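Local coordinates for protein probable thiol peroxidase (Chromobacterium violaceum, PDB 3KEB) that is a dimeric, thioredoxin-fold member of the redoxin family, possibly a peroxidase, at residues 96-99 and 100-104; 68-71 and 72-76; 116-119 and 120-124. One frame throughout, in Å; residues are numbered along the deposited sequence. Where two conformers were deposited one is given.

Contact 1 (96-99 and 100-104)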
loop_
_atom_site.group_PDB
_atom_site.type_symbol
_atom_site.label_atom_id
_atom_site.label_comp_id
_atom_site.label_asym_id
_atom_site.label_seq_id
_atom_site.Cartn_x
_atom_site.Cartn_y
_atom_site.Cartn_z
ATOM N N LEU A 96 -5.495 -1.993 5.398
ATOM C CA LEU A 96 -6.822 -2.597 5.127
ATOM C C LEU A 96 -7.391 -3.169 6.455
ATOM O O LEU A 96 -8.566 -2.980 6.780
ATOM C CB LEU A 96 -6.708 -3.648 4.024
ATOM C CG LEU A 96 -6.369 -3.122 2.630
ATOM C CD1 LEU A 96 -6.092 -4.282 1.613
ATOM C CD2 LEU A 96 -7.469 -2.187 2.134
ATOM N N ALA A 97 -6.547 -3.836 7.240
ATOM C CA ALA A 97 -6.954 -4.358 8.536
ATOM C C ALA A 97 -7.384 -3.250 9.484
ATOM O O ALA A 97 -8.413 -3.380 10.198
ATOM C CB ALA A 97 -5.867 -5.241 9.123
ATOM N N ARG A 98 -6.661 -2.137 9.468
ATOM C CA ARG A 98 -7.031 -0.979 10.278
ATOM C C ARG A 98 -8.415 -0.422 9.838
ATOM O O ARG A 98 -9.260 -0.160 10.675
ATOM C CB ARG A 98 -6.016 0.129 10.148
ATOM C CG ARG A 98 -6.386 1.349 10.919
ATOM C CD ARG A 98 -6.030 2.604 10.135
ATOM N NE ARG A 98 -6.659 3.737 10.806
ATOM C CZ ARG A 98 -7.717 4.420 10.365
ATOM N NH1 ARG A 98 -8.307 4.141 9.185
ATOM N NH2 ARG A 98 -8.161 5.423 11.118
ATOM N N ALA A 99 -8.637 -0.295 8.535
ATOM C CA ALA A 99 -9.955 0.145 8.009
ATOM C C ALA A 99 -11.094 -0.757 8.514
ATOM O O ALA A 99 -12.112 -0.254 8.977
ATOM C CB ALA A 99 -9.956 0.151 6.517
ATOM N N ARG A 100 -10.877 -2.063 8.487
ATOM C CA ARG A 100 -11.887 -3.009 8.961
ATOM C C ARG A 100 -12.155 -2.791 10.446
ATOM O O ARG A 100 -13.314 -2.746 10.864
ATOM C CB ARG A 100 -11.509 -4.447 8.719
ATOM C CG ARG A 100 -12.714 -5.359 8.905
ATOM C CD ARG A 100 -12.333 -6.792 8.795
ATOM N NE ARG A 100 -11.836 -7.194 7.505
ATOM C CZ ARG A 100 -12.595 -7.376 6.428
ATOM N NH1 ARG A 100 -13.910 -7.135 6.442
ATOM N NH2 ARG A 100 -12.014 -7.779 5.306
ATOM N N HIS A 101 -11.087 -2.684 11.234
ATOM C CA HIS A 101 -11.187 -2.447 12.646
ATOM C C HIS A 101 -11.974 -1.196 12.941
ATOM O O HIS A 101 -12.784 -1.160 13.879
ATOM C CB HIS A 101 -9.775 -2.344 13.213
ATOM C CG HIS A 101 -9.728 -2.199 14.684
ATOM N ND1 HIS A 101 -9.958 -3.252 15.544
ATOM C CD2 HIS A 101 -9.441 -1.127 15.460
ATOM C CE1 HIS A 101 -9.840 -2.822 16.793
ATOM N NE2 HIS A 101 -9.501 -1.544 16.768
ATOM N N GLU A 102 -11.706 -0.137 12.184
ATOM C CA GLU A 102 -12.288 1.193 12.461
ATOM C C GLU A 102 -13.703 1.376 11.879
ATOM O O GLU A 102 -14.518 2.095 12.463
ATOM C CB GLU A 102 -11.402 2.298 11.912
ATOM C CG GLU A 102 -10.051 2.448 12.618
ATOM C CD GLU A 102 -10.190 2.867 14.057
ATOM O OE1 GLU A 102 -10.990 3.787 14.299
ATOM O OE2 GLU A 102 -9.521 2.276 14.937
ATOM N N HIS A 103 -13.995 0.732 10.758
ATOM C CA HIS A 103 -15.261 0.951 10.029
ATOM C C HIS A 103 -16.183 -0.267 9.916
ATOM O O HIS A 103 -17.322 -0.140 9.488
ATOM C CB HIS A 103 -14.961 1.481 8.642
ATOM C CG HIS A 103 -14.117 2.715 8.651
ATOM N ND1 HIS A 103 -14.558 3.909 9.183
ATOM C CD2 HIS A 103 -12.856 2.945 8.199
ATOM C CE1 HIS A 103 -13.598 4.819 9.080
ATOM N NE2 HIS A 103 -12.557 4.264 8.475
ATOM N N GLY A 104 -15.729 -1.437 10.325
ATOM C CA GLY A 104 -16.555 -2.651 10.271
ATOM C C GLY A 104 -16.576 -3.431 8.966
ATOM O O GLY A 104 -16.035 -4.534 8.886
HETATM O O HOH W 1 -10.637 5.936 8.740
#

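Contact 2 (68-71 and 72-76)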
loop_
_atom_site.group_PDB
_atom_site.type_symbol
_atom_site.label_atom_id
_atom_site.label_comp_id
_atom_site.label_asym_id
_atom_site.label_seq_id
_atom_site.Cartn_x
_atom_site.Cartn_y
_atom_site.Cartn_z
ATOM N N LEU A 68 -16.475 6.941 0.875
ATOM C CA LEU A 68 -17.867 7.337 0.508
ATOM C C LEU A 68 -18.418 6.443 -0.586
ATOM O O LEU A 68 -19.540 5.959 -0.523
ATOM C CB LEU A 68 -17.880 8.794 0.069
ATOM C CG LEU A 68 -19.188 9.385 -0.359
ATOM C CD1 LEU A 68 -20.066 9.542 0.892
ATOM C CD2 LEU A 68 -18.893 10.760 -1.010
ATOM N N LEU A 69 -17.616 6.227 -1.630
ATOM C CA LEU A 69 -18.004 5.327 -2.678
ATOM C C LEU A 69 -18.205 3.905 -2.210
ATOM O O LEU A 69 -19.106 3.195 -2.728
ATOM C CB LEU A 69 -16.919 5.309 -3.749
ATOM C CG LEU A 69 -17.153 4.416 -5.012
ATOM C CD1 LEU A 69 -18.315 4.830 -5.809
ATOM C CD2 LEU A 69 -15.937 4.448 -5.902
ATOM N N LEU A 70 -17.351 3.468 -1.299
ATOM C CA LEU A 70 -17.534 2.162 -0.706
ATOM C C LEU A 70 -18.889 2.105 0.004
ATOM O O LEU A 70 -19.575 1.100 -0.092
ATOM C CB LEU A 70 -16.430 1.823 0.291
ATOM C CG LEU A 70 -16.459 0.406 0.905
ATOM C CD1 LEU A 70 -16.600 -0.675 -0.211
ATOM C CD2 LEU A 70 -15.207 0.171 1.737
ATOM N N ARG A 71 -19.219 3.173 0.746
ATOM C CA ARG A 71 -20.456 3.227 1.452
ATOM C C ARG A 71 -21.665 3.119 0.500
ATOM O O ARG A 71 -22.666 2.421 0.805
ATOM C CB ARG A 71 -20.549 4.518 2.282
ATOM C CG ARG A 71 -21.858 4.651 3.120
ATOM C CD ARG A 71 -22.126 6.097 3.622
ATOM N NE ARG A 71 -22.677 6.937 2.543
ATOM C CZ ARG A 71 -22.780 8.277 2.581
ATOM N NH1 ARG A 71 -22.362 8.963 3.642
ATOM N NH2 ARG A 71 -23.326 8.928 1.560
ATOM N N GLU A 72 -21.622 3.835 -0.619
ATOM C CA GLU A 72 -22.743 3.817 -1.574
ATOM C C GLU A 72 -22.894 2.403 -2.173
ATOM O O GLU A 72 -23.981 1.926 -2.461
ATOM C CB GLU A 72 -22.502 4.873 -2.673
ATOM C CG GLU A 72 -22.555 6.258 -2.094
ATOM C CD GLU A 72 -23.853 6.532 -1.419
ATOM O OE1 GLU A 72 -24.849 6.540 -2.165
ATOM O OE2 GLU A 72 -23.891 6.691 -0.166
ATOM N N THR A 73 -21.780 1.752 -2.350
ATOM C CA THR A 73 -21.744 0.389 -2.900
ATOM C C THR A 73 -22.323 -0.589 -1.845
ATOM O O THR A 73 -23.103 -1.458 -2.209
ATOM C CB THR A 73 -20.300 -0.052 -3.242
ATOM O OG1 THR A 73 -19.696 0.845 -4.184
ATOM C CG2 THR A 73 -20.286 -1.481 -3.871
ATOM N N ARG A 74 -21.943 -0.453 -0.578
ATOM C CA ARG A 74 -22.542 -1.252 0.507
ATOM C C ARG A 74 -24.052 -1.041 0.562
ATOM O O ARG A 74 -24.830 -2.005 0.688
ATOM C CB ARG A 74 -21.932 -0.901 1.876
ATOM C CG ARG A 74 -20.476 -1.270 1.959
ATOM C CD ARG A 74 -19.821 -1.039 3.342
ATOM N NE ARG A 74 -19.594 0.363 3.717
ATOM C CZ ARG A 74 -20.243 0.988 4.697
ATOM N NH1 ARG A 74 -19.976 2.256 4.959
ATOM N NH2 ARG A 74 -21.197 0.354 5.390
ATOM N N ARG A 75 -24.490 0.219 0.469
ATOM C CA ARG A 75 -25.899 0.514 0.482
ATOM C C ARG A 75 -26.651 -0.129 -0.704
ATOM O O ARG A 75 -27.751 -0.704 -0.524
ATOM C CB ARG A 75 -26.189 2.021 0.549
ATOM C CG ARG A 75 -25.914 2.595 1.950
ATOM C CD ARG A 75 -25.859 4.099 1.919
ATOM N NE ARG A 75 -25.635 4.703 3.241
ATOM C CZ ARG A 75 -25.749 6.005 3.474
ATOM N NH1 ARG A 75 -26.111 6.828 2.482
ATOM N NH2 ARG A 75 -25.542 6.485 4.697
ATOM N N PHE A 76 -26.076 -0.048 -1.899
ATOM C CA PHE A 76 -26.663 -0.705 -3.061
ATOM C C PHE A 76 -26.883 -2.178 -2.764
ATOM O O PHE A 76 -27.935 -2.737 -3.071
ATOM C CB PHE A 76 -25.686 -0.612 -4.210
ATOM C CG PHE A 76 -26.057 -1.442 -5.358
ATOM C CD1 PHE A 76 -27.212 -1.138 -6.092
ATOM C CD2 PHE A 76 -25.264 -2.501 -5.732
ATOM C CE1 PHE A 76 -27.561 -1.921 -7.173
ATOM C CE2 PHE A 76 -25.618 -3.294 -6.832
ATOM C CZ PHE A 76 -26.747 -2.969 -7.554
#

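Contact 3 (116-119 and 120-124)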
loop_
_atom_site.group_PDB
_atom_site.type_symbol
_atom_site.label_atom_id
_atom_site.label_comp_id
_atom_site.label_asym_id
_atom_site.label_seq_id
_atom_site.Cartn_x
_atom_site.Cartn_y
_atom_site.Cartn_z
ATOM N N GLY A 116 1.566 -8.514 -5.906
ATOM C CA GLY A 116 1.906 -8.380 -7.311
ATOM C C GLY A 116 1.138 -7.246 -7.952
ATOM O O GLY A 116 -0.046 -7.376 -8.238
ATOM N N ARG A 117 1.836 -6.140 -8.196
ATOM C CA ARG A 117 1.176 -4.960 -8.721
ATOM C C ARG A 117 0.719 -5.134 -10.196
ATOM O O ARG A 117 -0.065 -4.335 -10.669
ATOM C CB ARG A 117 2.081 -3.746 -8.564
ATOM C CG ARG A 117 2.564 -3.468 -7.093
ATOM C CD ARG A 117 1.458 -2.889 -6.143
ATOM N NE ARG A 117 2.073 -2.230 -4.977
ATOM C CZ ARG A 117 1.512 -2.038 -3.775
ATOM N NH1 ARG A 117 2.196 -1.389 -2.836
ATOM N NH2 ARG A 117 0.268 -2.461 -3.512
ATOM N N ASP A 118 1.213 -6.166 -10.910
ATOM C CA ASP A 118 0.754 -6.492 -12.280
ATOM C C ASP A 118 -0.778 -6.841 -12.423
ATOM O O ASP A 118 -1.349 -6.903 -13.543
ATOM C CB ASP A 118 1.555 -7.650 -12.791
ATOM C CG ASP A 118 1.031 -8.937 -12.281
ATOM O OD1 ASP A 118 0.949 -9.105 -11.035
ATOM O OD2 ASP A 118 0.657 -9.768 -13.140
ATOM N N PHE A 119 -1.443 -7.036 -11.299
ATOM C CA PHE A 119 -2.889 -6.998 -11.258
ATOM C C PHE A 119 -3.396 -5.752 -12.015
ATOM O O PHE A 119 -4.324 -5.833 -12.813
ATOM C CB PHE A 119 -3.364 -6.857 -9.810
ATOM C CG PHE A 119 -4.810 -6.543 -9.696
ATOM C CD1 PHE A 119 -5.759 -7.559 -9.776
ATOM C CD2 PHE A 119 -5.243 -5.250 -9.552
ATOM C CE1 PHE A 119 -7.083 -7.271 -9.713
ATOM C CE2 PHE A 119 -6.547 -4.968 -9.509
ATOM C CZ PHE A 119 -7.492 -5.994 -9.580
ATOM N N HIS A 120 -2.802 -4.596 -11.736
ATOM C CA HIS A 120 -3.312 -3.345 -12.323
ATOM C C HIS A 120 -3.398 -3.390 -13.858
ATOM O O HIS A 120 -4.404 -3.055 -14.436
ATOM C CB HIS A 120 -2.453 -2.136 -11.943
ATOM C CG HIS A 120 -2.309 -1.842 -10.479
ATOM N ND1 HIS A 120 -2.006 -2.780 -9.517
ATOM C CD2 HIS A 120 -2.276 -0.642 -9.841
ATOM C CE1 HIS A 120 -1.919 -2.182 -8.337
ATOM N NE2 HIS A 120 -2.048 -0.881 -8.521
ATOM N N LYS A 121 -2.350 -3.818 -14.543
ATOM C CA LYS A 121 -2.430 -3.803 -15.973
ATOM C C LYS A 121 -3.415 -4.862 -16.451
ATOM O O LYS A 121 -4.195 -4.622 -17.379
ATOM C CB LYS A 121 -1.054 -4.005 -16.580
ATOM C CG LYS A 121 -1.054 -3.834 -18.093
ATOM C CD LYS A 121 0.315 -3.294 -18.586
ATOM C CE LYS A 121 0.282 -3.064 -20.096
ATOM N NZ LYS A 121 1.649 -2.791 -20.655
ATOM N N ARG A 122 -3.414 -6.030 -15.793
ATOM C CA ARG A 122 -4.223 -7.168 -16.190
ATOM C C ARG A 122 -5.719 -6.875 -16.068
ATOM O O ARG A 122 -6.507 -7.503 -16.741
ATOM C CB ARG A 122 -3.846 -8.440 -15.360
ATOM C CG ARG A 122 -2.453 -9.089 -15.741
ATOM C CD ARG A 122 -1.944 -10.290 -14.819
ATOM N NE ARG A 122 -2.946 -11.307 -14.499
ATOM C CZ ARG A 122 -3.448 -12.210 -15.348
ATOM N NH1 ARG A 122 -3.036 -12.284 -16.614
ATOM N NH2 ARG A 122 -4.355 -13.065 -14.918
ATOM N N TYR A 123 -6.101 -5.951 -15.159
ATOM C CA TYR A 123 -7.504 -5.552 -14.938
ATOM C C TYR A 123 -7.819 -4.171 -15.552
ATOM O O TYR A 123 -8.925 -3.675 -15.408
ATOM C CB TYR A 123 -7.861 -5.556 -13.454
ATOM C CG TYR A 123 -8.469 -6.893 -13.025
ATOM C CD1 TYR A 123 -7.699 -8.016 -12.940
ATOM C CD2 TYR A 123 -9.836 -7.013 -12.757
ATOM C CE1 TYR A 123 -8.225 -9.244 -12.601
ATOM C CE2 TYR A 123 -10.374 -8.245 -12.366
ATOM C CZ TYR A 123 -9.576 -9.353 -12.306
ATOM O OH TYR A 123 -10.093 -10.583 -11.955
ATOM N N GLY A 124 -6.865 -3.602 -16.287
ATOM C CA GLY A 124 -7.082 -2.284 -16.948
ATOM C C GLY A 124 -7.337 -1.103 -16.021
ATOM O O GLY A 124 -8.177 -0.219 -16.311
HETATM O O HOH W 2 0.239 -3.588 -13.430
#

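Contact 1 (96-99 and 100-104)
The backbone N of His103 reaches back one turn to Ala99 O at 2.8 Å, and the imidazole lies close to the same carbonyl, its CD2 lying 3.4 Å from Ala99 O. His103 CG stands anti to its own carbonyl carbon (chi1 -55°), a torsion that turns the ring back along the helix toward Arg98. The two side chains then meet through a single water, which takes a hydrogen bond from Arg98 NH1 at 3.0 Å and pairs with His103 NE2 at 2.6 Å. That water sits in the guanidinium plane and in the imidazole plane, at the edge of each. Glu102 comes to Arg98 differently: its CG lies over one face of the guanidinium, over the centre and 3.8 Å from Arg98 CZ. The carboxylate and guanidinium planes are 21° apart, and Glu102 OE1 stays 4.6 Å from Arg98 NH2, well out of the guanidinium plane, so any attraction there is probably electrostatic, with no N-H directed at the oxygen.

All this lies on the last turns of helix 93-103, the connection in the beta-alpha-beta unit between parallel strands 84-89 and 109-112 of the thioredoxin-type sheet. Arg98 belongs to the dimer interface, where its NH2 forms a salt bridge with Glu102 of the second subunit. Arg100 leans away from that site and ties the helix to its own chain, through a salt bridge to Asp36 and a hydrogen bond to Ile108 O. Gly104 leaves the helix with positive phi while its N still bonds to Arg100 O at 2.8 Å.

Contact 2 (68-71 and 72-76)
Arg71 and Arg75, one helical turn apart, run side by side in the same direction and lay their guanidinium groups flat on each other, centres 3.9 Å apart and planes at 12°. Arg71 CG is anti to the backbone N (chi1 -179°) and the chain bends at chi3, whereas Arg75 is extended from CG to NE; Arg71 NE ends up over the middle of the Arg75 group, 3.3 Å from Arg75 CZ. The other face of the Arg71 group is covered near its rim by Leu68 CD1.

Glu72 approaches at the edge. Its OE2 lies in the Arg71 guanidinium plane and is gripped side-on in a salt bridge with two hydrogen bonds, from Arg71 NE at 3.0 Å and Arg71 NH2 at 2.9 Å, with the carboxylate turned 75° to that plane. Arg75 NH1 lies 3.5 Å from Glu72 OE2 in a second salt bridge, of charge only, since no N-H of Arg75 points at the oxygen; the three residues form a salt-bridge network.

The helix, 67-77, links strands 51-55 and 84-89 in a beta-alpha-beta unit. On its inner side Thr73 rests on both strands, and its OG1 and N reach Leu69 O from opposite faces of the carbonyl plane, OG1 at 2.8 Å.

Arg71 and Arg75 thus gather round Glu72 OE2, whose negative charge probably helps their guanidinium groups to stack, and their positive charges should favour ionised Glu72.

Contact 3 (116-119 and 120-124)
Phe119 and Tyr123 come together through their first torsions: Phe119 CG is anti to the backbone N (chi1 169°), which sends the ring along the chain toward the next turn, while Tyr123 holds an unusual chi1 of -93° that lays its ring against it. Phe119 opens a very short helix, 119-122, which a type I beta turn from Gly116 to Phe119 leads into, and Tyr123 comes directly after it; a Schellman motif ends the helix, with Gly124, at positive phi, as the C-prime residue. Arg122 N bonds to Asp118 O, and the bond from Tyr123 N to Phe119 O puts the two aromatic residues one turn apart, which lets their rings meet.

At the start of the helix the carbonyl of Arg117 is the busy atom. Its O accepts from His120 N at 2.9 Å, the donor standing above the carbonyl plane, and, weakly because the bond is strongly bent, from His120 ND1 at 2.7 Å. Water 2 donates to the same Arg117 O at 2.9 Å and accepts from Lys121 N at 2.8 Å, satisfying an amide of the first turn. Arg117 and His120 lie alongside, with Arg117 CD 4.1 Å from His120 CE1, and their planes are steeply turned. Beyond the two segments, Arg117 NH2 bonds to Thr113 OG1, and His120 NE2 makes a weak bond to Gly134 O. Tyr123 OH bonds to Pro29 O, joining the helix to the loop that leads into strand 32-35.

The two rings form an offset stack, centroids 4.6 Å apart and planes at 20°. Tyr123 CB lies over the Phe119 face, toward its rim, in a CH-pi contact, and the closest carbons of the pair are Phe119 CE1 and Tyr123 CD1 at 3.4 Å.

How the contacts relate
Contacts 2, 1 and 3 follow one another along the chain. Contacts 2 and 1 lie on helices of successive beta-alpha-beta units that share strand 84-89; their centres are about 15 Å apart and their nearest atoms about 6 Å, so they do not touch. Contact 3 follows strand 109-112, where the second unit ends, and its centre is about 24 Å from each of the others; it lies on the opposite side of the chain's centre from contact 2. Contacts 1 and 3 each present an arginine, Arg98 and Arg117, to the second subunit, whereas contact 2 touches no other chain. The chain has no cysteine, so no peroxidatic site can be placed relative to the contacts.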